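Local coordinates for protein acyl-CoA dehydrogenase (Thermus thermophilus, PDB 2Z1Q) that probably catalyses the FAD-dependent alpha,beta-dehydrogenation of saturated acyl-CoA thioesters, passing the electrons on to an acceptor, at residues T41-E46 with E98-S103; R312-E317 with G571-P576; D29-E34 with K90-V95. All blocks are in the same frame, centred on the assembly; numbering follows the deposited sequence.

Contact 1 of 3, residues T41-E46 with E98-S103; sequences TFVERE and EELSGS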
loop_
_atom_site.group_PDB
_atom_site.type_symbol
_atom_site.label_atom_id
_atom_site.label_comp_id
_atom_site.label_asym_id
_atom_site.label_seq_id
_atom_site.Cartn_x
_atom_site.Cartn_y
_atom_site.Cartn_z
ATOM N N THR B 41 -12.976 -25.877 -7.966
ATOM C CA THR B 41 -14.204 -26.457 -7.434
ATOM C C THR B 41 -14.096 -26.585 -5.916
ATOM O O THR B 41 -15.015 -26.227 -5.180
ATOM C CB THR B 41 -14.473 -27.846 -8.049
ATOM O OG1 THR B 41 -14.461 -27.741 -9.476
ATOM C CG2 THR B 41 -15.830 -28.377 -7.602
ATOM N N PHE B 42 -12.959 -27.100 -5.465
ATOM C CA PHE B 42 -12.676 -27.271 -4.046
ATOM C C PHE B 42 -12.841 -25.960 -3.281
ATOM O O PHE B 42 -13.366 -25.942 -2.168
ATOM C CB PHE B 42 -11.241 -27.771 -3.872
ATOM C CG PHE B 42 -10.804 -27.880 -2.436
ATOM C CD1 PHE B 42 -11.437 -28.760 -1.567
ATOM C CD2 PHE B 42 -9.739 -27.114 -1.960
ATOM C CE1 PHE B 42 -11.021 -28.883 -0.250
ATOM C CE2 PHE B 42 -9.314 -27.233 -0.639
ATOM C CZ PHE B 42 -9.959 -28.122 0.217
ATOM N N VAL B 43 -12.399 -24.862 -3.890
ATOM C CA VAL B 43 -12.471 -23.546 -3.262
ATOM C C VAL B 43 -13.883 -22.998 -3.196
ATOM O O VAL B 43 -14.344 -22.568 -2.136
ATOM C CB VAL B 43 -11.579 -22.530 -4.014
ATOM C CG1 VAL B 43 -11.757 -21.128 -3.442
ATOM C CG2 VAL B 43 -10.138 -22.961 -3.914
ATOM N N GLU B 44 -14.567 -23.010 -4.330
ATOM C CA GLU B 44 -15.912 -22.486 -4.368
ATOM C C GLU B 44 -16.897 -23.268 -3.502
ATOM O O GLU B 44 -17.772 -22.677 -2.883
ATOM C CB GLU B 44 -16.416 -22.443 -5.811
ATOM C CG GLU B 44 -17.825 -21.873 -5.934
ATOM C CD GLU B 44 -18.561 -22.386 -7.158
ATOM O OE1 GLU B 44 -18.151 -22.055 -8.293
ATOM O OE2 GLU B 44 -19.551 -23.129 -6.981
ATOM N N ARG B 45 -16.756 -24.585 -3.432
ATOM C CA ARG B 45 -17.714 -25.370 -2.665
ATOM C C ARG B 45 -17.303 -25.808 -1.256
ATOM O O ARG B 45 -18.159 -26.030 -0.405
ATOM C CB ARG B 45 -18.114 -26.614 -3.458
ATOM C CG ARG B 45 -17.052 -27.694 -3.436
ATOM C CD ARG B 45 -17.544 -28.993 -4.060
ATOM N NE ARG B 45 -16.611 -30.096 -3.832
ATOM C CZ ARG B 45 -16.829 -31.351 -4.213
ATOM N NH1 ARG B 45 -17.950 -31.672 -4.847
ATOM N NH2 ARG B 45 -15.929 -32.293 -3.954
ATOM N N GLU B 46 -16.002 -25.933 -1.010
ATOM C CA GLU B 46 -15.535 -26.374 0.305
ATOM C C GLU B 46 -14.952 -25.254 1.168
ATOM O O GLU B 46 -15.476 -24.941 2.233
ATOM C CB GLU B 46 -14.491 -27.482 0.139
ATOM C CG GLU B 46 -14.908 -28.617 -0.787
ATOM C CD GLU B 46 -15.934 -29.552 -0.165
ATOM O OE1 GLU B 46 -17.061 -29.098 0.121
ATOM O OE2 GLU B 46 -15.611 -30.747 0.026
ATOM N N GLU B 98 -1.771 -21.044 -7.334
ATOM C CA GLU B 98 -2.442 -19.881 -7.903
ATOM C C GLU B 98 -3.957 -19.910 -7.693
ATOM O O GLU B 98 -4.548 -18.908 -7.307
ATOM C CB GLU B 98 -2.132 -19.734 -9.410
ATOM C CG GLU B 98 -2.969 -18.633 -10.111
ATOM C CD GLU B 98 -2.760 -18.536 -11.629
ATOM O OE1 GLU B 98 -3.570 -17.853 -12.286
ATOM O OE2 GLU B 98 -1.796 -19.134 -12.163
ATOM N N GLU B 99 -4.576 -21.060 -7.948
ATOM C CA GLU B 99 -6.023 -21.197 -7.809
ATOM C C GLU B 99 -6.479 -21.153 -6.348
ATOM O O GLU B 99 -7.624 -20.824 -6.051
ATOM C CB GLU B 99 -6.493 -22.499 -8.481
ATOM C CG GLU B 99 -6.402 -22.498 -10.023
ATOM C CD GLU B 99 -7.041 -21.271 -10.664
ATOM O OE1 GLU B 99 -7.972 -20.692 -10.059
ATOM O OE2 GLU B 99 -6.625 -20.891 -11.775
ATOM N N LEU B 100 -5.577 -21.479 -5.436
ATOM C CA LEU B 100 -5.936 -21.449 -4.031
ATOM C C LEU B 100 -5.862 -20.059 -3.394
ATOM O O LEU B 100 -6.156 -19.909 -2.210
ATOM C CB LEU B 100 -5.082 -22.433 -3.250
ATOM C CG LEU B 100 -5.560 -23.881 -3.337
ATOM C CD1 LEU B 100 -4.586 -24.729 -2.562
ATOM C CD2 LEU B 100 -6.976 -24.038 -2.783
ATOM N N SER B 101 -5.496 -19.052 -4.189
ATOM C CA SER B 101 -5.406 -17.674 -3.700
ATOM C C SER B 101 -6.806 -17.132 -3.393
ATOM O O SER B 101 -6.963 -15.975 -2.993
ATOM C CB SER B 101 -4.739 -16.773 -4.747
ATOM O OG SER B 101 -5.581 -16.582 -5.878
ATOM N N GLY B 102 -7.821 -17.971 -3.588
ATOM C CA GLY B 102 -9.185 -17.546 -3.318
ATOM C C GLY B 102 -9.720 -18.143 -2.031
ATOM O O GLY B 102 -10.857 -17.876 -1.627
ATOM N N SER B 103 -8.892 -18.951 -1.384
ATOM C CA SER B 103 -9.264 -19.616 -0.147
ATOM C C SER B 103 -8.909 -18.777 1.088
ATOM O O SER B 103 -9.148 -19.195 2.230
ATOM C CB SER B 103 -8.574 -20.982 -0.089
ATOM O OG SER B 103 -7.162 -20.841 -0.058
#
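Val-43 overlaps Leu-100 with one methyl and the backbone of Gly-102 with the other. Its CG2 meets the CD2 methyl of Leu-100 at 3.5 Å, the two side chains crossing obliquely. CG1, anti to the backbone N (chi1 175°), goes instead to the backbone beyond, where it lies 3.8 Å from the carbonyl O of Gly-102. A beta-branched valine suits this place because its two methyls fork over leucine and peptide at once, and the short side chain lets the backbones come close, with the CA atoms of Val-43 and Ser-103 6.0 Å apart. A side chain at Gly-102 would point toward the valine, but its CB would only come into contact with CG1; glycine lets the methyl lie directly on the peptide. Phe-42 adds a second apolar surface. Leu-100 CD2 sits at the edge of its ring, near the plane and 4.2 Å from CD2 of Phe-42, while the ring also packs on Lys-68 and Ala-69 of helix 62-71.

The backbone around Leu-100 is held by its own polar atoms. Leu-100 O accepts from both Ser-103 N and Ser-103 OG, the hydroxyl bond being short at 2.6 Å and lying in the carbonyl plane, so a small serine ties the chain back on itself. Glu-99 turns its carboxylate to a salt bridge with Arg-277. No hydrogen bond joins the two segments; this is apolar packing of helix 30-54 on residues 99-103, inside the all-helical N-terminal domain of the acyl-CoA dehydrogenase fold.

Contact 2 of 3, residues R312-E317 with G571-P576; sequences RIYAAE and GGYPIP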
loop_
_atom_site.group_PDB
_atom_site.type_symbol
_atom_site.label_atom_id
_atom_site.label_comp_id
_atom_site.label_asym_id
_atom_site.label_seq_id
_atom_site.Cartn_x
_atom_site.Cartn_y
_atom_site.Cartn_z
ATOM N N ARG B 312 0.037 -5.415 -15.153
ATOM C CA ARG B 312 0.994 -5.976 -14.204
ATOM C C ARG B 312 0.726 -7.456 -13.934
ATOM O O ARG B 312 1.652 -8.247 -13.800
ATOM C CB ARG B 312 0.992 -5.162 -12.919
ATOM C CG ARG B 312 1.220 -3.674 -13.169
ATOM C CD ARG B 312 1.722 -2.967 -11.932
ATOM N NE ARG B 312 1.543 -1.519 -12.010
ATOM C CZ ARG B 312 1.989 -0.663 -11.095
ATOM N NH1 ARG B 312 1.780 0.639 -11.238
ATOM N NH2 ARG B 312 2.658 -1.114 -10.036
ATOM N N ILE B 313 -0.536 -7.841 -13.876
ATOM C CA ILE B 313 -0.852 -9.243 -13.656
ATOM C C ILE B 313 -0.321 -10.096 -14.819
ATOM O O ILE B 313 0.250 -11.164 -14.598
ATOM C CB ILE B 313 -2.374 -9.440 -13.518
ATOM C CG1 ILE B 313 -2.873 -8.753 -12.242
ATOM C CG2 ILE B 313 -2.702 -10.910 -13.509
ATOM C CD1 ILE B 313 -4.380 -8.648 -12.189
ATOM N N TYR B 314 -0.495 -9.622 -16.051
ATOM C CA TYR B 314 -0.013 -10.364 -17.211
ATOM C C TYR B 314 1.499 -10.562 -17.153
ATOM O O TYR B 314 2.007 -11.663 -17.386
ATOM C CB TYR B 314 -0.390 -9.631 -18.507
ATOM C CG TYR B 314 0.218 -10.248 -19.741
ATOM C CD1 TYR B 314 -0.258 -11.449 -20.246
ATOM C CD2 TYR B 314 1.306 -9.641 -20.385
ATOM C CE1 TYR B 314 0.323 -12.047 -21.361
ATOM C CE2 TYR B 314 1.893 -10.227 -21.498
ATOM C CZ TYR B 314 1.394 -11.435 -21.980
ATOM O OH TYR B 314 1.950 -12.064 -23.065
ATOM N N ALA B 315 2.222 -9.498 -16.829
ATOM C CA ALA B 315 3.667 -9.586 -16.728
ATOM C C ALA B 315 4.082 -10.617 -15.668
ATOM O O ALA B 315 4.873 -11.513 -15.958
ATOM C CB ALA B 315 4.261 -8.212 -16.399
ATOM N N ALA B 316 3.548 -10.501 -14.451
ATOM C CA ALA B 316 3.907 -11.439 -13.376
ATOM C C ALA B 316 3.544 -12.877 -13.754
ATOM O O ALA B 316 4.322 -13.803 -13.549
ATOM C CB ALA B 316 3.200 -11.055 -12.074
ATOM N N GLU B 317 2.345 -13.044 -14.296
ATOM C CA GLU B 317 1.880 -14.362 -14.697
ATOM C C GLU B 317 2.827 -14.972 -15.725
ATOM O O GLU B 317 3.142 -16.157 -15.656
ATOM C CB GLU B 317 0.476 -14.284 -15.316
ATOM C CG GLU B 317 -0.104 -15.667 -15.612
ATOM C CD GLU B 317 -1.292 -15.630 -16.566
ATOM O OE1 GLU B 317 -2.117 -16.563 -16.503
ATOM O OE2 GLU B 317 -1.405 -14.678 -17.377
ATOM N N GLY B 571 -14.997 -9.001 -17.329
ATOM C CA GLY B 571 -15.340 -9.000 -15.918
ATOM C C GLY B 571 -14.154 -9.378 -15.055
ATOM O O GLY B 571 -14.314 -9.963 -13.985
ATOM N N GLY B 572 -12.952 -9.055 -15.512
ATOM C CA GLY B 572 -11.774 -9.398 -14.738
ATOM C C GLY B 572 -10.578 -9.560 -15.638
ATOM O O GLY B 572 -10.430 -8.813 -16.603
ATOM N N TYR B 573 -9.717 -10.522 -15.335
ATOM C CA TYR B 573 -8.535 -10.745 -16.155
ATOM C C TYR B 573 -9.005 -11.085 -17.583
ATOM O O TYR B 573 -9.589 -12.138 -17.816
ATOM C CB TYR B 573 -7.707 -11.891 -15.558
ATOM C CG TYR B 573 -6.330 -12.056 -16.165
ATOM C CD1 TYR B 573 -5.908 -13.288 -16.660
ATOM C CD2 TYR B 573 -5.445 -10.977 -16.230
ATOM C CE1 TYR B 573 -4.628 -13.446 -17.212
ATOM C CE2 TYR B 573 -4.167 -11.126 -16.771
ATOM C CZ TYR B 573 -3.764 -12.357 -17.257
ATOM O OH TYR B 573 -2.487 -12.486 -17.749
ATOM N N PRO B 574 -8.741 -10.190 -18.555
ATOM C CA PRO B 574 -9.149 -10.399 -19.951
ATOM C C PRO B 574 -8.589 -11.623 -20.680
ATOM O O PRO B 574 -9.261 -12.192 -21.542
ATOM C CB PRO B 574 -8.760 -9.082 -20.622
ATOM C CG PRO B 574 -7.548 -8.666 -19.862
ATOM C CD PRO B 574 -7.943 -8.955 -18.426
ATOM N N ILE B 575 -7.371 -12.033 -20.348
ATOM C CA ILE B 575 -6.773 -13.193 -20.998
ATOM C C ILE B 575 -7.569 -14.458 -20.699
ATOM O O ILE B 575 -7.711 -14.851 -19.542
ATOM C CB ILE B 575 -5.322 -13.419 -20.551
ATOM C CG1 ILE B 575 -4.438 -12.276 -21.049
ATOM C CG2 ILE B 575 -4.810 -14.738 -21.093
ATOM C CD1 ILE B 575 -4.739 -10.950 -20.413
ATOM N N PRO B 576 -8.083 -15.122 -21.746
ATOM C CA PRO B 576 -8.876 -16.351 -21.658
ATOM C C PRO B 576 -8.275 -17.454 -20.790
ATOM O O PRO B 576 -7.056 -17.629 -20.753
ATOM C CB PRO B 576 -8.997 -16.782 -23.114
ATOM C CG PRO B 576 -9.003 -15.488 -23.843
ATOM C CD PRO B 576 -7.884 -14.743 -23.157
#
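Tyr-573, in the C-terminal tail after helix 556-570, reaches into the helical bundle of the acyl-CoA dehydrogenase C-terminal region and lies against helix 300-331. Its hydroxyl donates a very short hydrogen bond, OH to Glu-317 OE2 at 2.5 Å. The oxygen is met from above the carboxylate plane, 36° out of it, and the carboxylate is turned 73° from the phenol ring. The same OH lies in the plane of the Tyr-314 ring, at its edge, 3.5 Å from CD1. Ile-313 supplies the apolar wall: its CG2, anti to the backbone N, rests 3.6 Å from Tyr-573 CE2 as the two side chains run past each other in opposite directions. Tyrosine suits this place because it joins a flat apolar body to a polar tip that meets a buried acid.

Glu-317 itself has CG anti to the backbone N (chi1 -174°) and stays extended beyond it, the reach needed to span from helix to tail. In the next shell, Arg-498 pairs with OE2 and Lys-276 with OE1, and these two cations would probably keep the glutamate ionised despite its burial. Tyr-314 is fixed by a hydrogen bond from its OH to Ala-495 O. An alanine in place of Tyr-573 would remove the ring and hydroxyl, and would probably leave Ile-313 less well packed and Glu-317 without its donor from the tail. On the tail itself, Gly-572 has a backbone conformation in which any CB would collide with the carbonyl O of Gly-571. Two residues on from Tyr-573, Ile-575 places CD1 3.5 Å above one face of the Tyr-573 ring, offset toward its rim.

Contact 3 of 3, residues D29-E34 with K90-V95; sequences DESVKE and KVISTV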
loop_
_atom_site.group_PDB
_atom_site.type_symbol
_atom_site.label_atom_id
_atom_site.label_comp_id
_atom_site.label_asym_id
_atom_site.label_seq_id
_atom_site.Cartn_x
_atom_site.Cartn_y
_atom_site.Cartn_z
ATOM N N ASP B 29 -0.946 -28.459 -20.462
ATOM C CA ASP B 29 -1.525 -29.664 -21.051
ATOM C C ASP B 29 -2.770 -29.997 -20.235
ATOM O O ASP B 29 -2.900 -29.561 -19.091
ATOM C CB ASP B 29 -0.533 -30.832 -21.034
ATOM C CG ASP B 29 -0.350 -31.428 -19.657
ATOM O OD1 ASP B 29 -1.336 -31.959 -19.110
ATOM O OD2 ASP B 29 0.781 -31.370 -19.129
ATOM N N GLU B 30 -3.685 -30.753 -20.828
ATOM C CA GLU B 30 -4.938 -31.118 -20.175
ATOM C C GLU B 30 -4.848 -31.557 -18.719
ATOM O O GLU B 30 -5.765 -31.315 -17.933
ATOM C CB GLU B 30 -5.650 -32.190 -21.005
ATOM C CG GLU B 30 -6.804 -31.623 -21.786
ATOM C CD GLU B 30 -7.927 -31.171 -20.871
ATOM O OE1 GLU B 30 -8.571 -30.140 -21.168
ATOM O OE2 GLU B 30 -8.168 -31.857 -19.850
ATOM N N SER B 31 -3.746 -32.205 -18.367
ATOM C CA SER B 31 -3.533 -32.664 -17.004
ATOM C C SER B 31 -3.523 -31.480 -16.032
ATOM O O SER B 31 -4.153 -31.531 -14.970
ATOM C CB SER B 31 -2.212 -33.419 -16.921
ATOM O OG SER B 31 -1.456 -32.992 -15.806
ATOM N N VAL B 32 -2.804 -30.422 -16.401
ATOM C CA VAL B 32 -2.713 -29.226 -15.572
ATOM C C VAL B 32 -4.074 -28.529 -15.535
ATOM O O VAL B 32 -4.550 -28.119 -14.476
ATOM C CB VAL B 32 -1.640 -28.237 -16.128
ATOM C CG1 VAL B 32 -1.509 -27.016 -15.219
ATOM C CG2 VAL B 32 -0.295 -28.942 -16.252
ATOM N N LYS B 33 -4.706 -28.403 -16.694
ATOM C CA LYS B 33 -6.000 -27.744 -16.777
ATOM C C LYS B 33 -7.043 -28.501 -15.973
ATOM O O LYS B 33 -8.078 -27.945 -15.602
ATOM C CB LYS B 33 -6.424 -27.629 -18.239
ATOM C CG LYS B 33 -5.419 -26.853 -19.072
ATOM C CD LYS B 33 -5.565 -27.093 -20.567
ATOM C CE LYS B 33 -6.843 -26.503 -21.133
ATOM N NZ LYS B 33 -6.883 -26.671 -22.617
ATOM N N GLU B 34 -6.753 -29.768 -15.699
ATOM C CA GLU B 34 -7.650 -30.628 -14.941
ATOM C C GLU B 34 -7.579 -30.319 -13.451
ATOM O O GLU B 34 -8.578 -29.956 -12.826
ATOM C CB GLU B 34 -7.284 -32.099 -15.161
ATOM C CG GLU B 34 -8.360 -32.933 -15.823
ATOM C CD GLU B 34 -9.696 -32.816 -15.118
ATOM O OE1 GLU B 34 -10.353 -31.763 -15.272
ATOM O OE2 GLU B 34 -10.085 -33.773 -14.413
ATOM N N LYS B 90 6.404 -29.642 -11.436
ATOM C CA LYS B 90 6.247 -28.440 -10.631
ATOM C C LYS B 90 5.166 -27.504 -11.160
ATOM O O LYS B 90 4.540 -26.767 -10.395
ATOM C CB LYS B 90 7.593 -27.729 -10.513
ATOM C CG LYS B 90 8.656 -28.642 -9.925
ATOM C CD LYS B 90 8.133 -29.314 -8.645
ATOM C CE LYS B 90 8.993 -30.493 -8.223
ATOM N NZ LYS B 90 8.356 -31.285 -7.122
ATOM N N VAL B 91 4.920 -27.549 -12.464
ATOM C CA VAL B 91 3.891 -26.692 -13.026
ATOM C C VAL B 91 2.537 -26.934 -12.358
ATOM O O VAL B 91 1.806 -25.986 -12.083
ATOM C CB VAL B 91 3.737 -26.894 -14.546
ATOM C CG1 VAL B 91 3.423 -28.353 -14.870
ATOM C CG2 VAL B 91 2.636 -25.986 -15.057
ATOM N N ILE B 92 2.213 -28.201 -12.096
ATOM C CA ILE B 92 0.942 -28.576 -11.463
ATOM C C ILE B 92 0.800 -28.013 -10.040
ATOM O O ILE B 92 -0.211 -27.388 -9.712
ATOM C CB ILE B 92 0.783 -30.120 -11.418
ATOM C CG1 ILE B 92 0.678 -30.676 -12.841
ATOM C CG2 ILE B 92 -0.447 -30.503 -10.615
ATOM C CD1 ILE B 92 0.496 -32.180 -12.889
ATOM N N SER B 93 1.803 -28.234 -9.196
ATOM C CA SER B 93 1.734 -27.705 -7.837
ATOM C C SER B 93 1.705 -26.175 -7.870
ATOM O O SER B 93 1.173 -25.535 -6.961
ATOM C CB SER B 93 2.924 -28.202 -7.005
ATOM O OG SER B 93 4.147 -28.018 -7.690
ATOM N N THR B 94 2.253 -25.590 -8.933
ATOM C CA THR B 94 2.273 -24.138 -9.065
ATOM C C THR B 94 0.903 -23.578 -9.435
ATOM O O THR B 94 0.485 -22.551 -8.889
ATOM C CB THR B 94 3.316 -23.673 -10.107
ATOM O OG1 THR B 94 4.620 -24.104 -9.703
ATOM C CG2 THR B 94 3.311 -22.160 -10.220
ATOM N N VAL B 95 0.199 -24.243 -10.350
ATOM C CA VAL B 95 -1.125 -23.771 -10.745
ATOM C C VAL B 95 -2.098 -23.957 -9.567
ATOM O O VAL B 95 -3.020 -23.166 -9.383
ATOM C CB VAL B 95 -1.670 -24.518 -12.007
ATOM C CG1 VAL B 95 -0.656 -24.424 -13.151
ATOM C CG2 VAL B 95 -1.975 -25.969 -11.679
#
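Asp-29 stands at the N-cap of helix 30-54, where a short acidic side chain can fold back on the first turn. Its OD1, whose exact place is less certain, accepts from Ser-31 N and, more weakly, from Val-32 N, two amides that the helix itself leaves without a carbonyl four residues earlier; its negative charge would also suit the positive end of the helix dipole. Ser-31 stands at the border of the contact, its OG 3.6 Å from the CD1 methyl of Ile-92. That is a van der Waals touch, and a small residue here leaves room for the isoleucine to reach across.

Val-32 carries the packing. Its CG1, anti to the backbone N (chi1 -178°), presses on CG1 of Val-95 at 3.4 Å, tighter than usual for two methyls, and also touches CG2 of that residue. The other methyl, CG2, packs on the preceding turn of helix 90-99, where it lies 3.9 Å from Ile-92 CG1 and 4.0 Å from Val-91 CG1. The valine thus spans one turn of its partner, from Val-91 and Ile-92 to Val-95, crossing each obliquely. Valine suits the seam, its two methyls standing close to the backbone; the longer isoleucine reaches Ser-31.

Behind helix 90-99, Thr-94 hydrogen-bonds through OG1 to Lys-90 O, which its own amide also uses, and packs on Tyr-321 and Val-324 of helix 300-331. Val-95 touches Tyr-321 as well, and Val-91 N hydrogen-bonds to Asp-328 OD1. The axes of the two short helical segments approach to 9.5 Å at a crossing angle of -25°, a near-parallel helix pair of the kind that builds the N-terminal helical domain of this enzyme family.

Overall arrangement
Contacts 1 and 3 are successive parts of one interface: both join helix 30-54 to helix 90-99 or the turn after it, inside the N-terminal domain, with centres about 15 Å apart. Their segments alternate along the chain, as 29-34, 41-46, 90-95, 98-103, so the two helices run side by side in the same sense. Contact 2 follows, closing a gap of more than 250 residues between helix 300-331 and the C-terminal tail. Its centre is about 18 Å from each of the others, and it touches neither. Helices 300-331 and 252-288 link the regions: Tyr-321 of the first meets helix 90-99, and Lys-276 of the second pairs with both Glu-98 and Glu-317, joining N-terminal and C-terminal helices.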